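Local coordinates for possible substrate binding protein of ABC transporter system (Rhodopseudomonas palustris, PDB 3N0X) that probably binds a branched-chain amino acid or a related small solute and delivers it to an ABC importer, as other leucine-binding-family proteins do, at residues A[81-86]-A[105-110]; A[122-127]-A[337-342]; A[129-134]-A[364-369]. All blocks are in the same frame, centred on the assembly; numbering follows the deposited sequence.

Interaction 1 of 3, residues A[81-86]-A[105-110]; sequences SSSAAA and AVADQI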
loop_
_atom_site.group_PDB
_atom_site.type_symbol
_atom_site.label_atom_id
_atom_site.label_comp_id
_atom_site.label_asym_id
_atom_site.label_seq_id
_atom_site.Cartn_x
_atom_site.Cartn_y
_atom_site.Cartn_z
ATOM N N SER A 81 -9.346 7.156 -2.664
ATOM C CA SER A 81 -9.432 5.859 -2.010
ATOM C C SER A 81 -9.487 4.709 -3.009
ATOM O O SER A 81 -8.914 3.646 -2.796
ATOM C CB SER A 81 -10.639 5.798 -1.078
ATOM O OG SER A 81 -10.788 7.000 -0.332
ATOM N N SER A 82 -10.221 4.918 -4.093
ATOM C CA SER A 82 -10.433 3.909 -5.142
ATOM C C SER A 82 -9.439 4.066 -6.276
ATOM O O SER A 82 -9.295 5.175 -6.778
ATOM C CB SER A 82 -11.853 4.069 -5.711
ATOM O OG SER A 82 -11.986 3.482 -6.987
ATOM N N SER A 83 -8.749 2.986 -6.658
ATOM C CA SER A 83 -7.850 3.040 -7.820
ATOM C C SER A 83 -8.545 3.436 -9.108
ATOM O O SER A 83 -7.962 4.175 -9.923
ATOM C CB SER A 83 -7.143 1.721 -8.073
ATOM O OG SER A 83 -6.169 1.473 -7.087
ATOM N N ALA A 84 -9.763 2.940 -9.344
ATOM C CA ALA A 84 -10.483 3.343 -10.541
ATOM C C ALA A 84 -10.765 4.845 -10.575
ATOM O O ALA A 84 -10.595 5.481 -11.622
ATOM C CB ALA A 84 -11.800 2.507 -10.696
ATOM N N ALA A 85 -11.125 5.424 -9.432
ATOM C CA ALA A 85 -11.313 6.864 -9.357
ATOM C C ALA A 85 -9.967 7.606 -9.565
ATOM O O ALA A 85 -9.913 8.604 -10.261
ATOM C CB ALA A 85 -11.962 7.281 -7.989
ATOM N N ALA A 86 -8.899 7.129 -8.945
ATOM C CA ALA A 86 -7.595 7.771 -9.085
ATOM C C ALA A 86 -7.120 7.754 -10.539
ATOM O O ALA A 86 -6.604 8.768 -11.036
ATOM C CB ALA A 86 -6.574 7.111 -8.154
ATOM N N ALA A 105 -4.490 4.870 -3.289
ATOM C CA ALA A 105 -4.697 3.962 -4.452
ATOM C C ALA A 105 -3.421 3.254 -4.887
ATOM O O ALA A 105 -2.416 3.916 -5.190
ATOM C CB ALA A 105 -5.308 4.702 -5.610
ATOM N N VAL A 106 -3.503 1.930 -5.019
ATOM C CA VAL A 106 -2.350 1.063 -5.272
ATOM C C VAL A 106 -2.118 0.663 -6.740
ATOM O O VAL A 106 -1.084 0.110 -7.050
ATOM C CB VAL A 106 -2.462 -0.277 -4.464
ATOM C CG1 VAL A 106 -2.577 -0.001 -2.971
ATOM C CG2 VAL A 106 -3.654 -1.133 -4.970
ATOM N N ALA A 107 -3.058 0.911 -7.642
ATOM C CA ALA A 107 -2.974 0.337 -8.989
ATOM C C ALA A 107 -1.657 0.652 -9.668
ATOM O O ALA A 107 -1.242 1.811 -9.728
ATOM C CB ALA A 107 -4.129 0.809 -9.851
ATOM N N ASP A 108 -0.992 -0.379 -10.184
ATOM C CA ASP A 108 0.319 -0.182 -10.807
ATOM C C ASP A 108 0.295 0.805 -11.955
ATOM O O ASP A 108 1.247 1.567 -12.156
ATOM C CB ASP A 108 0.882 -1.523 -11.345
ATOM C CG ASP A 108 1.519 -2.401 -10.245
ATOM O OD1 ASP A 108 1.826 -1.904 -9.134
ATOM O OD2 ASP A 108 1.746 -3.632 -10.509
ATOM N N GLN A 109 -0.798 0.795 -12.715
ATOM C CA GLN A 109 -0.885 1.625 -13.931
ATOM C C GLN A 109 -0.760 3.131 -13.646
ATOM O O GLN A 109 -0.393 3.892 -14.556
ATOM C CB GLN A 109 -2.196 1.320 -14.700
ATOM C CG GLN A 109 -2.339 -0.149 -15.184
ATOM C CD GLN A 109 -2.642 -1.211 -14.041
ATOM O OE1 GLN A 109 -3.069 -0.872 -12.904
ATOM N NE2 GLN A 109 -2.397 -2.507 -14.360
ATOM N N ILE A 110 -1.045 3.553 -12.411
ATOM C CA ILE A 110 -0.977 4.948 -12.028
ATOM C C ILE A 110 0.425 5.507 -12.200
ATOM O O ILE A 110 0.568 6.674 -12.564
ATOM C CB ILE A 110 -1.520 5.139 -10.609
ATOM C CG1 ILE A 110 -3.023 4.857 -10.623
ATOM C CG2 ILE A 110 -1.171 6.539 -10.025
ATOM C CD1 ILE A 110 -3.688 4.776 -9.212
#
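Ser83, in the first turn of helix 83-96, reaches across to Ala107 in the loop that follows strand 100-102. Its CB lies 3.6 Å from the methyl group CB of Ala107. Beyond it, OG stands anti to the carbonyl carbon (chi1 -71°) and accepts a hydrogen bond from the backbone N of Ala107, 3.2 Å away and somewhat bent at 142°. The same oxygen also touches the CB of Ala105, so a small polar side chain fits where a loop N-H and two methyl groups converge. Three residues on, about a turn of helix, CB of Ala86 packs at 3.7 Å on CB of Ala105 and at 3.9 Å on CD1 of Ile110. Ser82 is the N-cap of the helix: its OG accepts from Ala85 N at 3.2 Å, nearly straight at 168°. The contact thus joins the N-terminal turn of helix 83-96 to the loop between strands 100-102 and 119-121 of a periplasmic-binding-protein fold. Ala105 O and Ala107 O both accept from Arg121 NH1. In chemical terms the contact is mixed: the Ser83 hydroxyl meets one N-H of the loop, and methyl groups pack beside it.

Interaction 2 of 3, residues A[122-127]-A[337-342]; sequences TGRNSS and QSMYHF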
loop_
_atom_site.group_PDB
_atom_site.type_symbol
_atom_site.label_atom_id
_atom_site.label_comp_id
_atom_site.label_asym_id
_atom_site.label_seq_id
_atom_site.Cartn_x
_atom_site.Cartn_y
_atom_site.Cartn_z
ATOM N N THR A 122 2.575 8.452 -2.932
ATOM C CA THR A 122 3.081 8.004 -1.637
ATOM C C THR A 122 2.601 6.577 -1.265
ATOM O O THR A 122 3.334 5.865 -0.579
ATOM C CB THR A 122 2.720 8.982 -0.522
ATOM O OG1 THR A 122 1.302 9.210 -0.514
ATOM C CG2 THR A 122 3.443 10.285 -0.693
ATOM N N GLY A 123 1.394 6.215 -1.685
ATOM C CA GLY A 123 0.878 4.879 -1.431
ATOM C C GLY A 123 1.805 3.853 -2.048
ATOM O O GLY A 123 2.505 4.131 -3.031
ATOM N N ARG A 124 1.891 2.670 -1.455
ATOM C CA ARG A 124 2.625 1.608 -2.148
ATOM C C ARG A 124 1.787 1.145 -3.333
ATOM O O ARG A 124 0.573 1.242 -3.338
ATOM C CB ARG A 124 3.037 0.450 -1.233
ATOM C CG ARG A 124 2.072 -0.708 -1.099
ATOM C CD ARG A 124 0.756 -0.313 -0.446
ATOM N NE ARG A 124 -0.118 -1.458 -0.250
ATOM C CZ ARG A 124 -1.395 -1.425 0.119
ATOM N NH1 ARG A 124 -2.013 -0.284 0.461
ATOM N NH2 ARG A 124 -2.081 -2.571 0.165
ATOM N N ASN A 125 2.454 0.631 -4.345
ATOM C CA ASN A 125 1.754 0.030 -5.469
ATOM C C ASN A 125 1.676 -1.486 -5.330
ATOM O O ASN A 125 2.335 -2.087 -4.477
ATOM C CB ASN A 125 2.309 0.489 -6.842
ATOM C CG ASN A 125 3.716 0.049 -7.122
ATOM O OD1 ASN A 125 4.117 -1.070 -6.803
ATOM N ND2 ASN A 125 4.501 0.932 -7.748
ATOM N N SER A 126 0.800 -2.110 -6.137
ATOM C CA SER A 126 0.569 -3.553 -6.024
ATOM C C SER A 126 1.835 -4.364 -6.337
ATOM O O SER A 126 2.051 -5.427 -5.762
ATOM C CB SER A 126 -0.595 -3.961 -6.915
ATOM O OG SER A 126 -1.804 -3.459 -6.379
ATOM N N SER A 127 2.686 -3.855 -7.216
ATOM C CA SER A 127 4.003 -4.488 -7.426
ATOM C C SER A 127 4.866 -4.492 -6.165
ATOM O O SER A 127 5.515 -5.515 -5.871
ATOM C CB SER A 127 4.767 -3.897 -8.614
ATOM O OG SER A 127 4.179 -4.352 -9.827
ATOM N N GLN A 337 9.957 2.734 -0.569
ATOM C CA GLN A 337 9.688 2.672 0.856
ATOM C C GLN A 337 10.004 1.277 1.364
ATOM O O GLN A 337 10.014 0.305 0.614
ATOM C CB GLN A 337 8.218 3.038 1.116
ATOM C CG GLN A 337 7.183 2.149 0.361
ATOM C CD GLN A 337 5.812 2.724 0.422
ATOM O OE1 GLN A 337 5.082 2.474 1.390
ATOM N NE2 GLN A 337 5.457 3.551 -0.584
ATOM N N SER A 338 10.289 1.205 2.657
ATOM C CA SER A 338 10.424 -0.077 3.318
ATOM C C SER A 338 9.149 -0.852 3.243
ATOM O O SER A 338 8.098 -0.271 3.117
ATOM C CB SER A 338 10.772 0.131 4.812
ATOM O OG SER A 338 12.041 0.698 5.000
HETATM N N MSE A 339 9.269 -2.166 3.384
HETATM C CA MSE A 339 8.123 -3.050 3.587
HETATM C C MSE A 339 8.546 -4.044 4.696
HETATM O O MSE A 339 9.730 -4.128 5.034
HETATM C CB MSE A 339 7.770 -3.776 2.278
HETATM C CG MSE A 339 7.476 -2.808 1.101
HETATM SE SE MSE A 339 5.813 -1.884 1.169
HETATM C CE MSE A 339 4.745 -3.407 0.738
ATOM N N TYR A 340 7.579 -4.751 5.286
ATOM C CA TYR A 340 7.853 -5.503 6.529
ATOM C C TYR A 340 7.561 -6.985 6.398
ATOM O O TYR A 340 6.436 -7.370 6.121
ATOM C CB TYR A 340 7.061 -4.906 7.706
ATOM C CG TYR A 340 7.316 -3.415 7.824
ATOM C CD1 TYR A 340 8.523 -2.948 8.305
ATOM C CD2 TYR A 340 6.355 -2.494 7.402
ATOM C CE1 TYR A 340 8.781 -1.581 8.386
ATOM C CE2 TYR A 340 6.612 -1.140 7.464
ATOM C CZ TYR A 340 7.797 -0.680 7.961
ATOM O OH TYR A 340 8.079 0.702 8.016
ATOM N N HIS A 341 8.581 -7.798 6.549
ATOM C CA HIS A 341 8.456 -9.236 6.626
ATOM C C HIS A 341 8.012 -9.543 8.053
ATOM O O HIS A 341 8.711 -9.232 9.009
ATOM C CB HIS A 341 9.831 -9.879 6.324
ATOM C CG HIS A 341 9.887 -11.384 6.440
ATOM N ND1 HIS A 341 11.073 -12.058 6.227
ATOM C CD2 HIS A 341 8.961 -12.325 6.778
ATOM C CE1 HIS A 341 10.866 -13.357 6.401
ATOM N NE2 HIS A 341 9.591 -13.556 6.713
ATOM N N PHE A 342 6.846 -10.179 8.166
ATOM C CA PHE A 342 6.175 -10.448 9.472
ATOM C C PHE A 342 5.979 -11.934 9.671
ATOM O O PHE A 342 6.093 -12.731 8.735
ATOM C CB PHE A 342 4.802 -9.758 9.561
ATOM C CG PHE A 342 3.805 -10.305 8.589
ATOM C CD1 PHE A 342 3.063 -11.455 8.863
ATOM C CD2 PHE A 342 3.592 -9.669 7.357
ATOM C CE1 PHE A 342 2.195 -11.979 7.941
ATOM C CE2 PHE A 342 2.675 -10.179 6.429
ATOM C CZ PHE A 342 1.971 -11.349 6.723
#
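Gln337, just ahead of the strand residues 339-342, reaches the backbone of Thr122 in a bilobal periplasmic-binding-protein fold, probably near the connection between its lobes, where the chain leaves strand 119-121 and enters helix 126-137. The first torsion (chi1 57°) places CG between the backbone N and the carbonyl carbon, and the second (chi2 -168°) carries CD onward toward Thr122. NE2 then donates to Thr122 O at 3.1 Å, with the oxygen slightly out of the amide plane and the donor tilted 34° from the carbonyl plane. The second role of NE2 is a bond to Ala335 O, while OE1 accepts from Lys323 NZ; a glutamine suits this buried place because its amide can both give and receive. An alanine here would probably leave Thr122 O and Lys323 without these partners and open a gap beside Arg124. The CB of Arg124 lies against the flat amide, 3.9 Å from OE1 and 4.0 Å from CD of Gln337. The arginine chain bends at chi2, which turns CD, and the guanidinium end lies away from Gln337: there NE forms a salt bridge with Asp129 and NH1 bonds a glycerol, probably from crystallisation. Selenomethionine Met339 has its methyl CE 4.2 Å from Arg124 CG.

Interaction 3 of 3, residues A[129-134]-A[364-369]; sequences DAISNA and EEMNIP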
loop_
_atom_site.group_PDB
_atom_site.type_symbol
_atom_site.label_atom_id
_atom_site.label_comp_id
_atom_site.label_asym_id
_atom_site.label_seq_id
_atom_site.Cartn_x
_atom_site.Cartn_y
_atom_site.Cartn_z
ATOM N N ASP A 129 3.729 -4.588 -3.114
ATOM C CA ASP A 129 3.165 -5.654 -2.281
ATOM C C ASP A 129 3.719 -7.049 -2.698
ATOM O O ASP A 129 4.274 -7.793 -1.904
ATOM C CB ASP A 129 1.642 -5.614 -2.316
ATOM C CG ASP A 129 1.054 -4.567 -1.363
ATOM O OD1 ASP A 129 1.730 -4.209 -0.375
ATOM O OD2 ASP A 129 -0.118 -4.189 -1.567
ATOM N N ALA A 130 3.624 -7.365 -3.988
ATOM C CA ALA A 130 3.989 -8.675 -4.451
ATOM C C ALA A 130 5.480 -8.933 -4.321
ATOM O O ALA A 130 5.899 -9.994 -3.880
ATOM C CB ALA A 130 3.504 -8.844 -5.930
ATOM N N ILE A 131 6.280 -7.940 -4.701
ATOM C CA ILE A 131 7.706 -8.057 -4.631
ATOM C C ILE A 131 8.212 -8.214 -3.189
ATOM O O ILE A 131 9.079 -9.056 -2.903
ATOM C CB ILE A 131 8.367 -6.844 -5.361
ATOM C CG1 ILE A 131 8.109 -6.957 -6.854
ATOM C CG2 ILE A 131 9.858 -6.772 -5.066
ATOM C CD1 ILE A 131 8.369 -5.660 -7.657
ATOM N N SER A 132 7.702 -7.383 -2.286
ATOM C CA SER A 132 8.080 -7.506 -0.898
ATOM C C SER A 132 7.799 -8.927 -0.374
ATOM O O SER A 132 8.577 -9.461 0.411
ATOM C CB SER A 132 7.365 -6.457 -0.028
ATOM O OG SER A 132 5.956 -6.646 0.015
ATOM N N ASN A 133 6.681 -9.523 -0.757
ATOM C CA ASN A 133 6.404 -10.905 -0.360
ATOM C C ASN A 133 7.426 -11.906 -0.873
ATOM O O ASN A 133 7.881 -12.780 -0.147
ATOM C CB ASN A 133 4.970 -11.295 -0.730
ATOM C CG ASN A 133 3.975 -10.831 0.300
ATOM O OD1 ASN A 133 3.654 -11.593 1.232
ATOM N ND2 ASN A 133 3.515 -9.585 0.191
ATOM N N ALA A 134 7.826 -11.754 -2.133
ATOM C CA ALA A 134 8.820 -12.655 -2.717
ATOM C C ALA A 134 10.159 -12.527 -2.013
ATOM O O ALA A 134 10.816 -13.529 -1.714
ATOM C CB ALA A 134 8.980 -12.386 -4.226
ATOM N N GLU A 364 16.636 -0.642 -0.718
ATOM C CA GLU A 364 17.567 -1.292 -1.654
ATOM C C GLU A 364 17.433 -2.804 -1.760
ATOM O O GLU A 364 18.090 -3.429 -2.618
ATOM C CB GLU A 364 19.027 -0.947 -1.361
ATOM C CG GLU A 364 19.333 -0.579 0.063
ATOM C CD GLU A 364 18.736 0.771 0.477
ATOM O OE1 GLU A 364 18.966 1.837 -0.166
ATOM O OE2 GLU A 364 18.017 0.755 1.470
ATOM N N GLU A 365 16.615 -3.399 -0.901
ATOM C CA GLU A 365 16.376 -4.860 -0.947
ATOM C C GLU A 365 15.335 -5.290 -1.964
ATOM O O GLU A 365 15.131 -6.500 -2.126
ATOM C CB GLU A 365 15.958 -5.369 0.442
ATOM C CG GLU A 365 17.080 -5.167 1.464
ATOM C CD GLU A 365 16.702 -5.554 2.880
ATOM O OE1 GLU A 365 16.097 -6.621 3.068
ATOM O OE2 GLU A 365 17.101 -4.853 3.814
HETATM N N MSE A 366 14.636 -4.341 -2.605
HETATM C CA MSE A 366 13.568 -4.659 -3.561
HETATM C C MSE A 366 13.796 -3.864 -4.827
HETATM O O MSE A 366 14.006 -2.664 -4.753
HETATM C CB MSE A 366 12.193 -4.315 -3.002
HETATM C CG MSE A 366 11.783 -5.088 -1.736
HETATM SE SE MSE A 366 10.318 -4.331 -0.833
HETATM C CE MSE A 366 11.240 -2.774 -0.143
ATOM N N ASN A 367 13.795 -4.532 -5.967
ATOM C CA ASN A 367 13.867 -3.866 -7.274
ATOM C C ASN A 367 12.444 -3.645 -7.808
ATOM O O ASN A 367 11.772 -4.591 -8.254
ATOM C CB ASN A 367 14.651 -4.711 -8.282
ATOM C CG ASN A 367 14.726 -4.049 -9.641
ATOM O OD1 ASN A 367 14.884 -2.843 -9.733
ATOM N ND2 ASN A 367 14.610 -4.836 -10.697
ATOM N N ILE A 368 11.966 -2.406 -7.763
ATOM C CA ILE A 368 10.583 -2.121 -8.199
ATOM C C ILE A 368 10.686 -1.692 -9.681
ATOM O O ILE A 368 11.355 -0.684 -10.010
ATOM C CB ILE A 368 9.920 -1.015 -7.359
ATOM C CG1 ILE A 368 10.080 -1.319 -5.868
ATOM C CG2 ILE A 368 8.474 -0.825 -7.785
ATOM C CD1 ILE A 368 9.534 -2.636 -5.403
ATOM N N PRO A 369 10.035 -2.449 -10.588
ATOM C CA PRO A 369 10.157 -2.120 -12.017
ATOM C C PRO A 369 9.670 -0.706 -12.365
ATOM O O PRO A 369 8.763 -0.173 -11.704
ATOM C CB PRO A 369 9.257 -3.166 -12.705
ATOM C CG PRO A 369 8.259 -3.560 -11.684
ATOM C CD PRO A 369 8.905 -3.360 -10.318
#
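Helix 126-137, which probably belongs to the second lobe of the periplasmic-binding-protein fold, is crossed on one flank by the chain that runs on from strand 359-361, and Ile131 is the residue that meets it most widely. Its two branches divide the work. CG2, anti to the backbone N, lies 4.0 Å from CB of Met366. CD1, at the end of an extended chain (chi2 164°), is 3.9 Å from CD1 of Ile368, whose side chain crosses that of Ile131 obliquely. A branched isoleucine suits this place because one arm can pack on Met366 while the other packs on Ile368. CD1 of Ile131 also points tip to tip at Pro369, 3.6 Å from its CD, and comes near Asn367 O, but both of those residues were modelled in two conformers, so these two contacts are less certain. Next along the helix, Ser132 offers its small CB to SE of selenomethionine Met366 at 3.7 Å, and CE of Met366 packs toward Gln337 O. No hydrogen bond links the two segments, so the contact rests on shape. Around this packing, Met339 of strand 335-345 touches both Ser132 and Met366, Leu336 of that strand meets Ile368, and helix 152-165 brings Ala164 to Ile131.

Along the chain, interaction 1 is complete before interaction 2 opens, whereas the segments of interactions 2 and 3 alternate. The centres of interactions 1 and 2 lie about 15 Å apart, yet they touch through Asp108 and Ser127 and through the backbones of Val106 and Ser126. Interactions 2 and 3, with centres about 8 Å apart, share helix 126-137, and the Arg124-Asp129 salt bridge is a joint between them. Interactions 1 and 3 have centres about 19 Å apart and do not touch. The series thus runs from the loop after strand 100-102, next to the outermost strand 119-121, through the start of helix 126-137, to the C-terminal chain, consistent with a connection between the two lobes of a binding protein.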